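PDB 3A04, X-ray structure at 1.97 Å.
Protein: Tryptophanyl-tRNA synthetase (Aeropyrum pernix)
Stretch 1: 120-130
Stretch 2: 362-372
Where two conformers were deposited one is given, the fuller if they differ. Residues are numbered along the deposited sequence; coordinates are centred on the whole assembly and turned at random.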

# COMPACT_ATOMS: atom_id res chain seq x y z
N GLY A 120 2.00 2.82 18.65
CA GLY A 120 1.30 1.52 18.77
C GLY A 120 -0.14 1.46 18.28
O GLY A 120 -0.88 2.47 18.31
N ARG A 121 -0.58 0.26 17.88
CA ARG A 121 -1.92 0.07 17.33
C ARG A 121 -2.96 0.41 18.36
O ARG A 121 -3.91 1.15 18.10
CB ARG A 121 -2.13 -1.36 16.76
CG ARG A 121 -1.05 -1.72 15.76
CD ARG A 121 -1.24 -0.94 14.37
NE ARG A 121 -2.52 -1.33 13.76
CZ ARG A 121 -3.30 -0.53 13.07
NH1 ARG A 121 -3.05 0.81 12.99
NH2 ARG A 121 -4.40 -1.02 12.54
N GLU A 122 -2.82 -0.17 19.55
CA GLU A 122 -3.90 -0.00 20.54
C GLU A 122 -4.04 1.51 20.92
O GLU A 122 -5.18 2.03 20.99
CB GLU A 122 -3.62 -0.79 21.82
CG GLU A 122 -4.77 -0.68 22.80
CD GLU A 122 -4.60 -1.55 24.06
OE1 GLU A 122 -3.63 -2.37 24.11
OE2 GLU A 122 -5.46 -1.43 24.97
N GLU A 123 -2.90 2.16 21.10
CA GLU A 123 -2.86 3.56 21.52
C GLU A 123 -3.39 4.51 20.40
O GLU A 123 -4.25 5.37 20.66
CB GLU A 123 -1.44 3.96 21.97
CG GLU A 123 -1.24 5.49 22.19
CD GLU A 123 0.22 5.94 22.19
OE1 GLU A 123 1.12 5.06 22.36
OE2 GLU A 123 0.50 7.16 22.00
N ALA A 124 -2.94 4.32 19.15
CA ALA A 124 -3.48 5.12 18.02
C ALA A 124 -4.95 5.07 17.97
O ALA A 124 -5.57 6.11 17.75
CB ALA A 124 -2.88 4.68 16.63
N VAL A 125 -5.54 3.87 18.16
CA VAL A 125 -6.98 3.69 18.05
C VAL A 125 -7.70 4.39 19.19
O VAL A 125 -8.76 5.06 18.99
CB VAL A 125 -7.42 2.16 17.99
CG1 VAL A 125 -8.93 1.99 18.29
CG2 VAL A 125 -7.06 1.51 16.62
N ARG A 126 -7.18 4.20 20.40
CA ARG A 126 -7.71 4.84 21.59
C ARG A 126 -7.77 6.34 21.39
O ARG A 126 -8.84 6.95 21.44
CB ARG A 126 -7.11 4.39 22.85
CG ARG A 126 -7.72 5.00 24.10
CD ARG A 126 -6.96 4.63 25.33
NE ARG A 126 -5.58 5.07 25.28
CZ ARG A 126 -4.55 4.26 25.14
NH1 ARG A 126 -4.72 2.96 25.04
NH2 ARG A 126 -3.34 4.75 25.09
N ILE A 127 -6.61 6.93 21.15
CA ILE A 127 -6.47 8.38 20.95
C ILE A 127 -7.39 8.85 19.85
O ILE A 127 -8.10 9.85 19.96
CB ILE A 127 -4.97 8.70 20.66
CG1 ILE A 127 -4.11 8.33 21.90
CG2 ILE A 127 -4.80 10.14 20.19
CD1 ILE A 127 -2.65 8.52 21.61
N ALA A 128 -7.47 8.08 18.74
CA ALA A 128 -8.34 8.54 17.65
C ALA A 128 -9.77 8.62 18.11
O ALA A 128 -10.50 9.59 17.81
CB ALA A 128 -8.27 7.48 16.40
N VAL A 129 -10.22 7.63 18.89
CA VAL A 129 -11.64 7.69 19.24
C VAL A 129 -11.93 8.71 20.40
O VAL A 129 -12.85 9.54 20.34
CB VAL A 129 -12.11 6.28 19.67
CG1 VAL A 129 -13.53 6.28 20.28
CG2 VAL A 129 -12.15 5.28 18.41
N GLU A 130 -11.12 8.64 21.44
CA GLU A 130 -11.42 9.36 22.72
C GLU A 130 -10.84 10.75 22.76
O GLU A 130 -11.34 11.59 23.51
CB GLU A 130 -10.77 8.57 23.86
CG GLU A 130 -11.67 7.38 24.20
CD GLU A 130 -11.18 6.51 25.36
OE1 GLU A 130 -10.18 6.83 26.06
OE2 GLU A 130 -11.82 5.46 25.52
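Stretch 2 362-372: IAWKLVEPPRF

A helix that receives a distant segment of its own chain commonly does so along one stripe, with side chains spaced about four residues apart, and the C-terminal end of this tryptophanyl-tRNA synthetase illustrates the rule well. Residues 121-130 form a helix, with Gly 120 at its N-cap position and a wider pi-type turn at 128-130. Stretch 2 enters as the last part of a helix; the chain is extended from Val 367 to Pro 370, then bends at Arg 371 before ending at Phe 372. It runs opposite in sense to stretch 1: the nearest CA atoms pair Arg 121 with Phe 372 at 7.0 Å, Val 125 with Pro 369 at 6.9 Å and Val 129 with Ala 363 at 5.9 Å, so the two backbones are closest where stretch 2 is still helical.

Walking along stretch 1, the first anchor is Arg 121. Its side chain, m at chi1, chi2 and chi3, carries the guanidinium to the end of stretch 2, where NH2 of Arg 121 donates a nearly straight hydrogen bond to O of Phe 372 (2.8 Å, 170°). NH2 of Arg 121 is also 3.3 Å from CG of Pro 370. The acceptor is a main-chain oxygen, so the bond does not involve the phenylalanine ring; separately, the CA-to-CB bond of Phe 372 points away from stretch 1.

The next three residues make no contact, and one turn on the stripe returns at Val 125. CG1 of Val 125 packs 3.8 Å from CZ3 of Trp 364 and 4.0 Å from CB of Pro 369, while its CG2 lies 3.9 Å from CG of Pro 370. The valine thus bridges the indole and the extended proline segment. Beside it, CA of Arg 126 approaches CH2 of Trp 364 at 4.1 Å, although the end of the arginine side chain leads away.

After Ile 127 and Ala 128, which stay clear of stretch 2, Val 129 forms the apolar centre of the contact. CG1 of Val 129 sits over one face of the indole in a CH-pi arrangement, 3.5 Å from the centroid of the Trp 364 five-membered ring and only 6° off the normal; that methyl also reaches CB of Ala 363 at 3.6 Å. CG2 of Val 129 meets CG2 of Val 367 at 3.9 Å.

Glu 130 completes the grip on the tryptophan: NE1 of Trp 364 donates a hydrogen bond to OE2 of Glu 130 (3.0 Å, 152°) at the ring edge. One indole is therefore packed on one face by Val 129 and has its N-H bonded at the edge by Glu 130, consecutive residues of a single helix.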

# COMPACT_ATOMS: atom_id res chain seq x y z
N ILE A 362 -20.44 7.64 22.53
CA ILE A 362 -20.97 7.68 21.18
C ILE A 362 -19.83 7.35 20.19
O ILE A 362 -20.07 6.63 19.20
CB ILE A 362 -21.48 9.09 20.89
CG1 ILE A 362 -22.82 9.32 21.60
CG2 ILE A 362 -21.67 9.32 19.40
CD1 ILE A 362 -23.26 10.84 21.53
N ALA A 363 -18.61 7.84 20.46
CA ALA A 363 -17.52 7.73 19.49
C ALA A 363 -17.18 6.26 19.19
O ALA A 363 -17.03 5.90 18.02
CB ALA A 363 -16.29 8.51 19.96
N TRP A 364 -17.07 5.42 20.23
CA TRP A 364 -16.74 4.01 20.01
C TRP A 364 -17.75 3.29 19.14
O TRP A 364 -17.42 2.28 18.57
CB TRP A 364 -16.51 3.21 21.30
CG TRP A 364 -15.22 3.52 21.99
CD1 TRP A 364 -15.06 4.31 23.07
CD2 TRP A 364 -13.89 3.04 21.64
NE1 TRP A 364 -13.75 4.36 23.44
CE2 TRP A 364 -13.01 3.57 22.59
CE3 TRP A 364 -13.38 2.18 20.64
CZ2 TRP A 364 -11.63 3.34 22.57
CZ3 TRP A 364 -11.97 1.95 20.61
CH2 TRP A 364 -11.13 2.52 21.57
N LYS A 365 -18.95 3.86 18.98
CA LYS A 365 -19.95 3.30 18.08
C LYS A 365 -19.95 3.88 16.66
O LYS A 365 -20.65 3.39 15.79
CB LYS A 365 -21.33 3.49 18.71
CG LYS A 365 -21.41 2.99 20.14
CD LYS A 365 -22.91 2.89 20.57
CE LYS A 365 -23.08 2.86 22.10
NZ LYS A 365 -24.17 3.77 22.60
N LEU A 366 -19.16 4.91 16.40
CA LEU A 366 -19.15 5.53 15.07
C LEU A 366 -18.08 4.93 14.12
O LEU A 366 -17.98 5.31 12.92
CB LEU A 366 -18.91 7.03 15.17
CG LEU A 366 -19.79 7.76 16.19
CD1 LEU A 366 -19.39 9.25 16.13
CD2 LEU A 366 -21.26 7.56 15.85
N VAL A 367 -17.28 4.01 14.65
CA VAL A 367 -16.20 3.42 13.86
C VAL A 367 -16.03 1.94 14.14
O VAL A 367 -16.46 1.47 15.18
CB VAL A 367 -14.87 4.11 14.11
CG1 VAL A 367 -14.90 5.52 13.52
CG2 VAL A 367 -14.53 4.13 15.59
N GLU A 368 -15.44 1.22 13.19
CA GLU A 368 -15.04 -0.16 13.43
C GLU A 368 -13.54 -0.13 13.59
O GLU A 368 -12.80 0.13 12.62
CB GLU A 368 -15.44 -1.10 12.27
CG GLU A 368 -15.13 -2.60 12.60
CD GLU A 368 -15.33 -3.57 11.36
OE1 GLU A 368 -16.49 -3.88 11.01
OE2 GLU A 368 -14.30 -4.01 10.76
N PRO A 369 -13.08 -0.36 14.79
CA PRO A 369 -11.62 -0.33 14.90
C PRO A 369 -10.99 -1.53 14.14
O PRO A 369 -11.60 -2.57 14.04
CB PRO A 369 -11.38 -0.49 16.40
CG PRO A 369 -12.75 -0.28 17.05
CD PRO A 369 -13.79 -0.53 16.07
N PRO A 370 -9.75 -1.38 13.64
CA PRO A 370 -9.16 -2.47 12.92
C PRO A 370 -8.87 -3.59 13.94
O PRO A 370 -8.54 -3.32 15.12
CB PRO A 370 -7.84 -1.86 12.43
CG PRO A 370 -7.60 -0.68 13.38
CD PRO A 370 -8.96 -0.14 13.53
N ARG A 371 -8.94 -4.84 13.49
CA ARG A 371 -8.63 -6.02 14.34
C ARG A 371 -7.17 -6.13 14.87
O ARG A 371 -6.98 -6.73 15.97
CB ARG A 371 -9.10 -7.33 13.59
CG ARG A 371 -8.81 -8.62 14.36
CD ARG A 371 -9.29 -9.98 13.68
NE ARG A 371 -8.33 -10.51 12.70
CZ ARG A 371 -7.12 -11.01 12.98
NH1 ARG A 371 -6.63 -11.04 14.23
NH2 ARG A 371 -6.38 -11.50 11.98
N PHE A 372 -6.14 -5.65 14.13
CA PHE A 372 -4.76 -5.65 14.58
C PHE A 372 -4.08 -4.36 14.01
O PHE A 372 -4.85 -3.75 13.16
CB PHE A 372 -4.00 -6.93 14.14
CG PHE A 372 -3.94 -7.13 12.60
CD1 PHE A 372 -2.91 -6.54 11.85
CD2 PHE A 372 -4.89 -7.93 11.95
CE1 PHE A 372 -2.81 -6.78 10.45
CE2 PHE A 372 -4.84 -8.14 10.53
CZ PHE A 372 -3.78 -7.56 9.80